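Local structure of transcription elongation factor Spt4 (Methanocaldococcus jannaschii DSM 2661, 4ZN3) at residues 18-23 / 30-35; 44-49 / 58-63; 38-43 / 65-70. The protein binds zinc and stimulates transcription elongation. All coordinates share one frame; numbering follows the deposited sequence.

Interaction 1: residues 18-23 / 30-35; sequences LKCKYL and PICHSP. With ZN (zinc ion), chain G.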
loop_
_atom_site.group_PDB
_atom_site.type_symbol
_atom_site.label_atom_id
_atom_site.label_comp_id
_atom_site.label_asym_id
_atom_site.label_seq_id
_atom_site.Cartn_x
_atom_site.Cartn_y
_atom_site.Cartn_z
ATOM N N LEU B 18 -12.465 -5.887 1.354
ATOM C CA LEU B 18 -12.319 -6.744 0.167
ATOM C C LEU B 18 -13.225 -6.308 -1.000
ATOM O O LEU B 18 -12.861 -6.486 -2.158
ATOM C CB LEU B 18 -12.548 -8.220 0.518
ATOM C CG LEU B 18 -11.393 -8.889 1.268
ATOM C CD1 LEU B 18 -11.867 -10.152 1.967
ATOM C CD2 LEU B 18 -10.232 -9.207 0.335
ATOM N N LYS B 19 -14.377 -5.720 -0.691
ATOM C CA LYS B 19 -15.317 -5.286 -1.723
ATOM C C LYS B 19 -14.933 -3.915 -2.299
ATOM O O LYS B 19 -14.732 -3.791 -3.506
ATOM C CB LYS B 19 -16.756 -5.270 -1.183
ATOM C CG LYS B 19 -17.782 -5.770 -2.185
ATOM C CD LYS B 19 -19.214 -5.515 -1.733
ATOM C CE LYS B 19 -19.659 -4.077 -1.988
ATOM N NZ LYS B 19 -21.120 -3.995 -2.295
ATOM N N CYS B 20 -14.812 -2.903 -1.435
ATOM C CA CYS B 20 -14.612 -1.509 -1.872
ATOM C C CYS B 20 -13.230 -0.895 -1.596
ATOM O O CYS B 20 -13.013 0.264 -1.939
ATOM C CB CYS B 20 -15.692 -0.617 -1.257
ATOM S SG CYS B 20 -15.382 -0.101 0.445
ATOM N N LYS B 21 -12.321 -1.652 -0.970
ATOM C CA LYS B 21 -10.911 -1.248 -0.726
ATOM C C LYS B 21 -10.662 -0.145 0.327
ATOM O O LYS B 21 -9.512 0.227 0.569
ATOM C CB LYS B 21 -10.185 -0.940 -2.047
ATOM C CG LYS B 21 -10.082 -2.155 -2.958
ATOM C CD LYS B 21 -9.529 -1.814 -4.334
ATOM C CE LYS B 21 -10.591 -1.215 -5.241
ATOM N NZ LYS B 21 -10.124 -1.161 -6.653
ATOM N N TYR B 22 -11.725 0.319 0.982
ATOM C CA TYR B 22 -11.652 1.340 2.027
ATOM C C TYR B 22 -10.755 0.880 3.179
ATOM O O TYR B 22 -10.874 -0.258 3.643
ATOM C CB TYR B 22 -13.071 1.625 2.534
ATOM C CG TYR B 22 -13.198 2.732 3.554
ATOM C CD1 TYR B 22 -13.338 4.057 3.153
ATOM C CD2 TYR B 22 -13.218 2.453 4.921
ATOM C CE1 TYR B 22 -13.476 5.075 4.080
ATOM C CE2 TYR B 22 -13.352 3.467 5.858
ATOM C CZ TYR B 22 -13.480 4.775 5.431
ATOM O OH TYR B 22 -13.613 5.790 6.345
ATOM N N LEU B 23 -9.853 1.757 3.622
ATOM C CA LEU B 23 -8.918 1.427 4.702
ATOM C C LEU B 23 -9.550 1.617 6.079
ATOM O O LEU B 23 -10.270 2.586 6.315
ATOM C CB LEU B 23 -7.626 2.251 4.589
ATOM C CG LEU B 23 -6.791 2.081 3.307
ATOM C CD1 LEU B 23 -5.487 2.856 3.425
ATOM C CD2 LEU B 23 -6.495 0.619 2.984
ATOM N N PRO B 30 -16.480 -0.443 7.624
ATOM C CA PRO B 30 -17.545 0.444 8.124
ATOM C C PRO B 30 -18.502 0.955 7.038
ATOM O O PRO B 30 -19.638 1.309 7.351
ATOM C CB PRO B 30 -16.785 1.624 8.756
ATOM C CG PRO B 30 -15.344 1.276 8.728
ATOM C CD PRO B 30 -15.146 0.173 7.739
ATOM N N ILE B 31 -18.047 0.988 5.785
ATOM C CA ILE B 31 -18.860 1.477 4.673
ATOM C C ILE B 31 -19.831 0.389 4.210
ATOM O O ILE B 31 -21.040 0.560 4.340
ATOM C CB ILE B 31 -17.992 1.976 3.483
ATOM C CG1 ILE B 31 -16.947 3.014 3.944
ATOM C CG2 ILE B 31 -18.866 2.555 2.375
ATOM C CD1 ILE B 31 -17.498 4.202 4.713
ATOM N N CYS B 32 -19.303 -0.718 3.685
ATOM C CA CYS B 32 -20.129 -1.760 3.048
ATOM C C CYS B 32 -20.266 -3.074 3.837
ATOM O O CYS B 32 -20.931 -3.997 3.366
ATOM C CB CYS B 32 -19.596 -2.057 1.644
ATOM S SG CYS B 32 -18.134 -3.111 1.595
ATOM N N HIS B 33 -19.625 -3.160 5.005
ATOM C CA HIS B 33 -19.757 -4.302 5.936
ATOM C C HIS B 33 -19.199 -5.652 5.454
ATOM O O HIS B 33 -19.451 -6.676 6.092
ATOM C CB HIS B 33 -21.211 -4.457 6.420
ATOM C CG HIS B 33 -21.790 -3.202 6.997
ATOM N ND1 HIS B 33 -22.856 -2.541 6.423
ATOM C CD2 HIS B 33 -21.444 -2.480 8.089
ATOM C CE1 HIS B 33 -23.146 -1.471 7.142
ATOM N NE2 HIS B 33 -22.303 -1.411 8.157
ATOM N N SER B 34 -18.421 -5.667 4.371
ATOM C CA SER B 34 -17.765 -6.905 3.945
ATOM C C SER B 34 -16.510 -7.102 4.804
ATOM O O SER B 34 -16.089 -6.168 5.492
ATOM C CB SER B 34 -17.427 -6.868 2.452
ATOM O OG SER B 34 -16.221 -6.176 2.197
ATOM N N PRO B 35 -15.915 -8.313 4.784
ATOM C CA PRO B 35 -14.667 -8.511 5.530
ATOM C C PRO B 35 -13.522 -7.657 4.998
ATOM O O PRO B 35 -13.481 -7.350 3.803
ATOM C CB PRO B 35 -14.346 -10.002 5.318
ATOM C CG PRO B 35 -15.615 -10.625 4.868
ATOM C CD PRO B 35 -16.372 -9.560 4.140
HETATM ZN ZN ZN G . -16.147 -1.761 1.958
#
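Cys20 and Cys32 each turn SG between the backbone N and the carbonyl carbon, chi1 near 80° in both, and this aims both sulfurs at one zinc ion. The site is a Cys4 zinc ribbon, in which two CxxC turns bring two loops together. Each SG lies 2.4 Å from the zinc, and Cys17 and Cys29 supply the other two ligands. The zinc ion ties 18-23 to 30-35 through one sulfur from each. The backbone adds a second tie beside it. Leu18 N gives a nearly straight hydrogen bond to Pro35 O, 3.0 Å long and in the carbonyl plane. Leu18 CB, CG and CD1 all pack near the same oxygen, and CD1 reaches Pro35 CB. Lys19 N makes a weak bond to Ser34 OG at 3.5 Å. The CB of Lys19 packs on the sulfur of Cys32, so the start of this side chain borders the metal site. At the far end the Tyr22 ring lies against Ile31, with CG anti to the backbone N, chi1 -176°. Pro30 CD approaches the same ring obliquely. Ile31 CG1 makes a CH-pi contact over the ring centre of Tyr22, 3.7 Å from the centroid and 9° off the ring normal.

Interaction 2: residues 44-49 / 58-63; sequences LIVINP and AGIDIK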
loop_
_atom_site.group_PDB
_atom_site.type_symbol
_atom_site.label_atom_id
_atom_site.label_comp_id
_atom_site.label_asym_id
_atom_site.label_seq_id
_atom_site.Cartn_x
_atom_site.Cartn_y
_atom_site.Cartn_z
ATOM N N LEU B 44 -4.758 5.323 -2.439
ATOM C CA LEU B 44 -5.473 6.419 -3.078
ATOM C C LEU B 44 -6.303 7.098 -2.001
ATOM O O LEU B 44 -7.197 6.479 -1.422
ATOM C CB LEU B 44 -6.370 5.902 -4.203
ATOM C CG LEU B 44 -7.280 6.906 -4.923
ATOM C CD1 LEU B 44 -6.520 8.119 -5.442
ATOM C CD2 LEU B 44 -8.006 6.214 -6.067
ATOM N N ILE B 45 -5.982 8.359 -1.715
ATOM C CA ILE B 45 -6.762 9.169 -0.785
ATOM C C ILE B 45 -7.678 10.059 -1.603
ATOM O O ILE B 45 -7.210 10.953 -2.303
ATOM C CB ILE B 45 -5.866 10.026 0.134
ATOM C CG1 ILE B 45 -4.898 9.121 0.915
ATOM C CG2 ILE B 45 -6.722 10.854 1.088
ATOM C CD1 ILE B 45 -3.957 9.855 1.847
ATOM N N VAL B 46 -8.980 9.806 -1.513
ATOM C CA VAL B 46 -9.985 10.628 -2.173
ATOM C C VAL B 46 -10.457 11.668 -1.169
ATOM O O VAL B 46 -11.091 11.322 -0.170
ATOM C CB VAL B 46 -11.178 9.781 -2.671
ATOM C CG1 VAL B 46 -12.223 10.662 -3.345
ATOM C CG2 VAL B 46 -10.687 8.713 -3.635
ATOM N N ILE B 47 -10.134 12.931 -1.438
ATOM C CA ILE B 47 -10.527 14.048 -0.577
ATOM C C ILE B 47 -11.856 14.632 -1.048
ATOM O O ILE B 47 -12.743 14.870 -0.238
ATOM C CB ILE B 47 -9.433 15.138 -0.529
ATOM C CG1 ILE B 47 -8.154 14.558 0.093
ATOM C CG2 ILE B 47 -9.896 16.345 0.288
ATOM C CD1 ILE B 47 -6.900 15.319 -0.249
ATOM N N ASN B 48 -11.975 14.860 -2.353
ATOM C CA ASN B 48 -13.189 15.386 -2.959
ATOM C C ASN B 48 -13.595 14.465 -4.112
ATOM O O ASN B 48 -13.108 14.634 -5.232
ATOM C CB ASN B 48 -12.942 16.821 -3.443
ATOM C CG ASN B 48 -14.216 17.525 -3.892
ATOM O OD1 ASN B 48 -15.144 16.900 -4.397
ATOM N ND2 ASN B 48 -14.252 18.842 -3.729
ATOM N N PRO B 49 -14.473 13.477 -3.844
ATOM C CA PRO B 49 -14.837 12.522 -4.906
ATOM C C PRO B 49 -15.487 13.137 -6.150
ATOM O O PRO B 49 -15.213 12.689 -7.261
ATOM C CB PRO B 49 -15.810 11.544 -4.212
ATOM C CG PRO B 49 -16.133 12.140 -2.890
ATOM C CD PRO B 49 -15.039 13.095 -2.538
ATOM N N ALA B 58 -11.257 5.458 -10.669
ATOM C CA ALA B 58 -11.193 4.357 -9.706
ATOM C C ALA B 58 -12.565 3.799 -9.319
ATOM O O ALA B 58 -12.635 2.766 -8.656
ATOM C CB ALA B 58 -10.445 4.800 -8.456
ATOM N N GLY B 59 -13.641 4.483 -9.710
ATOM C CA GLY B 59 -14.995 4.103 -9.333
ATOM C C GLY B 59 -15.304 4.404 -7.879
ATOM O O GLY B 59 -16.100 3.701 -7.258
ATOM N N ILE B 60 -14.691 5.457 -7.338
ATOM C CA ILE B 60 -14.854 5.817 -5.932
ATOM C C ILE B 60 -15.677 7.101 -5.836
ATOM O O ILE B 60 -15.273 8.137 -6.365
ATOM C CB ILE B 60 -13.487 6.010 -5.240
ATOM C CG1 ILE B 60 -12.726 4.673 -5.206
ATOM C CG2 ILE B 60 -13.673 6.562 -3.825
ATOM C CD1 ILE B 60 -11.264 4.781 -4.816
ATOM N N ASP B 61 -16.820 7.019 -5.153
ATOM C CA ASP B 61 -17.689 8.174 -4.923
ATOM C C ASP B 61 -17.819 8.570 -3.439
ATOM O O ASP B 61 -18.567 9.488 -3.124
ATOM C CB ASP B 61 -19.075 7.936 -5.561
ATOM C CG ASP B 61 -19.899 6.854 -4.850
ATOM O OD1 ASP B 61 -19.411 6.216 -3.891
ATOM O OD2 ASP B 61 -21.056 6.629 -5.267
ATOM N N ILE B 62 -17.101 7.890 -2.541
ATOM C CA ILE B 62 -17.109 8.220 -1.110
ATOM C C ILE B 62 -15.692 8.590 -0.682
ATOM O O ILE B 62 -14.743 7.860 -0.974
ATOM C CB ILE B 62 -17.622 7.038 -0.251
ATOM C CG1 ILE B 62 -19.115 6.804 -0.511
ATOM C CG2 ILE B 62 -17.401 7.301 1.244
ATOM C CD1 ILE B 62 -19.597 5.434 -0.080
ATOM N N LYS B 63 -15.556 9.706 0.032
ATOM C CA LYS B 63 -14.238 10.194 0.421
ATOM C C LYS B 63 -13.629 9.280 1.477
ATOM O O LYS B 63 -14.340 8.702 2.299
ATOM C CB LYS B 63 -14.290 11.652 0.891
ATOM C CG LYS B 63 -14.695 11.887 2.337
ATOM C CD LYS B 63 -14.692 13.373 2.666
ATOM C CE LYS B 63 -13.282 13.901 2.900
ATOM N NZ LYS B 63 -13.245 15.386 2.983
#
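Leu44 and Ile60 meet tip to tip, with Leu44 CD2 3.8 Å from Ile60 CD1. The same Leu44 methyl also touches Ala58 CB at 3.7 Å. Val46 joins this apolar cluster through CG2, which lies 3.7 Å from Ile60 CG2. Its CG2 is anti to the carbonyl carbon, while CG1 is anti to the backbone N (chi1 179°). Ile60 uses both of its branches: CG2 meets Val46, and CD1 touches both Leu44 and Val46.

Further along, the contact is made by a proline ring and backbone. Pro49 sets CB and CG against Asp61 O, each at 3.6 Å, and its CD packs on Lys63 CB. The aliphatic part of Lys63 runs past the carbonyls of Val46 and Ile47, with its CB 3.4 Å from Val46 O. The Lys63 side chain bends at chi3, and NZ makes a weak hydrogen bond to Ile47 O at 3.3 Å. Its stronger partner is an acidic side chain of another protein chain, in a salt bridge.

Backbone bonds of Leu44 with Tyr66 and of Val46 with Gly64 hold strand 40-46 beside the chain that follows 58-63. Gly59 ends the helix in a Schellman motif, and its positive phi of 73° turns the chain out of the helix, so that Ile60 can pack back on strand 40-46. Tyr66 OH is hydrogen-bonded to Ile62 O. The contact closes the connection from strand 40-46 through helix 53-58 to strand 64-67. Ile54 and Ala55 of the helix pack on Leu44 and Val46, respectively. Residues 44-46 also pair with an antiparallel strand of the other chain, which continues the sheet.

Interaction 3: residues 38-43 / 65-70; sequences ENWIGL and KYALSV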
loop_
_atom_site.group_PDB
_atom_site.type_symbol
_atom_site.label_atom_id
_atom_site.label_comp_id
_atom_site.label_asym_id
_atom_site.label_seq_id
_atom_site.Cartn_x
_atom_site.Cartn_y
_atom_site.Cartn_z
ATOM N N GLU B 38 -5.726 -7.830 5.517
ATOM C CA GLU B 38 -4.455 -7.177 5.854
ATOM C C GLU B 38 -3.505 -7.237 4.656
ATOM O O GLU B 38 -2.376 -6.749 4.728
ATOM C CB GLU B 38 -3.821 -7.776 7.127
ATOM C CG GLU B 38 -4.022 -9.271 7.360
ATOM C CD GLU B 38 -3.422 -9.743 8.670
ATOM O OE1 GLU B 38 -2.206 -9.544 8.875
ATOM O OE2 GLU B 38 -4.171 -10.315 9.491
ATOM N N ASN B 39 -3.998 -7.792 3.547
ATOM C CA ASN B 39 -3.216 -8.076 2.361
ATOM C C ASN B 39 -3.607 -7.102 1.239
ATOM O O ASN B 39 -4.484 -7.395 0.416
ATOM C CB ASN B 39 -3.483 -9.534 1.964
ATOM C CG ASN B 39 -2.380 -10.135 1.124
ATOM O OD1 ASN B 39 -1.648 -9.435 0.419
ATOM N ND2 ASN B 39 -2.255 -11.455 1.197
ATOM N N TRP B 40 -2.958 -5.938 1.227
ATOM C CA TRP B 40 -3.258 -4.877 0.256
ATOM C C TRP B 40 -2.031 -4.037 -0.077
ATOM O O TRP B 40 -1.066 -4.001 0.691
ATOM C CB TRP B 40 -4.384 -3.968 0.779
ATOM C CG TRP B 40 -4.047 -3.193 2.041
ATOM C CD1 TRP B 40 -4.273 -3.590 3.327
ATOM C CD2 TRP B 40 -3.439 -1.893 2.126
ATOM N NE1 TRP B 40 -3.839 -2.626 4.208
ATOM C CE2 TRP B 40 -3.323 -1.574 3.499
ATOM C CE3 TRP B 40 -2.977 -0.967 1.176
ATOM C CZ2 TRP B 40 -2.763 -0.367 3.949
ATOM C CZ3 TRP B 40 -2.420 0.239 1.628
ATOM C CH2 TRP B 40 -2.321 0.523 3.005
ATOM N N ILE B 41 -2.088 -3.353 -1.220
ATOM C CA ILE B 41 -1.017 -2.440 -1.650
ATOM C C ILE B 41 -1.563 -1.187 -2.338
ATOM O O ILE B 41 -2.684 -1.174 -2.863
ATOM C CB ILE B 41 0.041 -3.124 -2.569
ATOM C CG1 ILE B 41 -0.609 -3.954 -3.689
ATOM C CG2 ILE B 41 0.982 -4.002 -1.752
ATOM C CD1 ILE B 41 -0.988 -3.168 -4.922
ATOM N N GLY B 42 -0.749 -0.134 -2.316
ATOM C CA GLY B 42 -1.084 1.131 -2.948
ATOM C C GLY B 42 -2.063 1.941 -2.126
ATOM O O GLY B 42 -2.867 1.393 -1.385
ATOM N N LEU B 43 -1.998 3.259 -2.281
ATOM C CA LEU B 43 -2.836 4.179 -1.525
ATOM C C LEU B 43 -3.435 5.224 -2.452
ATOM O O LEU B 43 -2.710 5.915 -3.167
ATOM C CB LEU B 43 -2.012 4.859 -0.435
ATOM C CG LEU B 43 -2.698 5.919 0.431
ATOM C CD1 LEU B 43 -3.862 5.329 1.217
ATOM C CD2 LEU B 43 -1.672 6.544 1.363
ATOM N N LYS B 65 -9.581 6.939 2.490
ATOM C CA LYS B 65 -8.342 6.318 2.045
ATOM C C LYS B 65 -8.645 4.924 1.553
ATOM O O LYS B 65 -9.385 4.182 2.197
ATOM C CB LYS B 65 -7.344 6.218 3.186
ATOM C CG LYS B 65 -7.084 7.515 3.919
ATOM C CD LYS B 65 -5.846 7.356 4.788
ATOM C CE LYS B 65 -5.912 8.152 6.078
ATOM N NZ LYS B 65 -5.530 9.564 5.839
ATOM N N TYR B 66 -8.043 4.561 0.428
ATOM C CA TYR B 66 -8.311 3.288 -0.225
ATOM C C TYR B 66 -7.026 2.609 -0.643
ATOM O O TYR B 66 -6.067 3.277 -1.030
ATOM C CB TYR B 66 -9.144 3.518 -1.480
ATOM C CG TYR B 66 -10.533 4.018 -1.216
ATOM C CD1 TYR B 66 -10.775 5.370 -0.978
ATOM C CD2 TYR B 66 -11.615 3.146 -1.228
ATOM C CE1 TYR B 66 -12.055 5.835 -0.742
ATOM C CE2 TYR B 66 -12.903 3.600 -0.995
ATOM C CZ TYR B 66 -13.117 4.942 -0.752
ATOM O OH TYR B 66 -14.392 5.387 -0.522
ATOM N N ALA B 67 -7.029 1.281 -0.586
ATOM C CA ALA B 67 -6.007 0.476 -1.248
ATOM C C ALA B 67 -6.223 0.531 -2.761
ATOM O O ALA B 67 -7.347 0.741 -3.222
ATOM C CB ALA B 67 -6.068 -0.966 -0.762
ATOM N N LEU B 68 -5.155 0.350 -3.529
ATOM C CA LEU B 68 -5.283 0.197 -4.984
ATOM C C LEU B 68 -5.711 -1.220 -5.342
ATOM O O LEU B 68 -6.504 -1.402 -6.262
ATOM C CB LEU B 68 -3.983 0.557 -5.695
ATOM C CG LEU B 68 -3.539 2.008 -5.534
ATOM C CD1 LEU B 68 -2.265 2.227 -6.330
ATOM C CD2 LEU B 68 -4.617 2.996 -5.961
ATOM N N SER B 69 -5.182 -2.215 -4.626
ATOM C CA SER B 69 -5.696 -3.587 -4.709
ATOM C C SER B 69 -5.638 -4.327 -3.372
ATOM O O SER B 69 -4.810 -4.025 -2.508
ATOM C CB SER B 69 -4.939 -4.392 -5.763
ATOM O OG SER B 69 -3.638 -4.717 -5.311
ATOM N N VAL B 70 -6.519 -5.316 -3.246
ATOM C CA VAL B 70 -6.628 -6.164 -2.060
ATOM C C VAL B 70 -6.949 -7.604 -2.497
ATOM O O VAL B 70 -7.684 -7.807 -3.467
ATOM C CB VAL B 70 -7.715 -5.613 -1.095
ATOM C CG1 VAL B 70 -9.108 -5.665 -1.720
ATOM C CG2 VAL B 70 -7.694 -6.342 0.245
#
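Ile41 and Ser69 form an antiparallel hydrogen-bonded pair. Ile41 N donates to Ser69 O at 3.1 Å, and Ser69 N returns a bond to Ile41 O at 3.2 Å. Ile41 O also accepts from Leu68 N, at 3.0 Å and a bent 136°. Two donors grip one carbonyl: Leu68 and Ser69 face Ile41 in a classic beta bulge. Gly42 O takes a weak bond from Leu68 N and a CA-H...O contact from Ala67 CA. Gly42 N is satisfied by an acidic side chain of another protein chain. Gly42 has no side chain, and Leu68 packs CG and CD1 on its CA.

Trp40 sets CG between its backbone N and carbonyl carbon, chi1 64°, which brings CE3 to 3.6 Å from Ala67 CB. Its NE1 is hydrogen-bonded to Pro14 O. An alanine here would remove the indole, and would probably leave Pro14 O without this donor and open a gap beside Ala67.

Within this chain, strand 40-46 lies between 64-67 and 69-70, and a strand of the other chain extends the sheet at Leu43. Leu23 of strand 23-24 and Ala16 of strand 15-17 pack on Trp40 and Ala67, joining this sheet to that beside the zinc site.

Interaction 1 is a surface contact, while interactions 2 and 3 are partly buried. Metal coordination dominates the first, apolar side chains the second and backbone hydrogen bonds the third. Interactions 2 and 3 share strand 40-46, and interaction 2 is nested in the loop that interaction 3 closes. They join where Leu44 O meets Tyr66 N at 2.8 Å, a probable hydrogen bond, and where Ile60 packs on the Tyr66 ring. Interaction 1 comes earlier in the chain and docks on both. Probable backbone bonds run from 18-23 to 65-70, while Ile31 touches Ile62. Both partly buried contacts also reach the other protein chain; the zinc loops of interaction 1 do not.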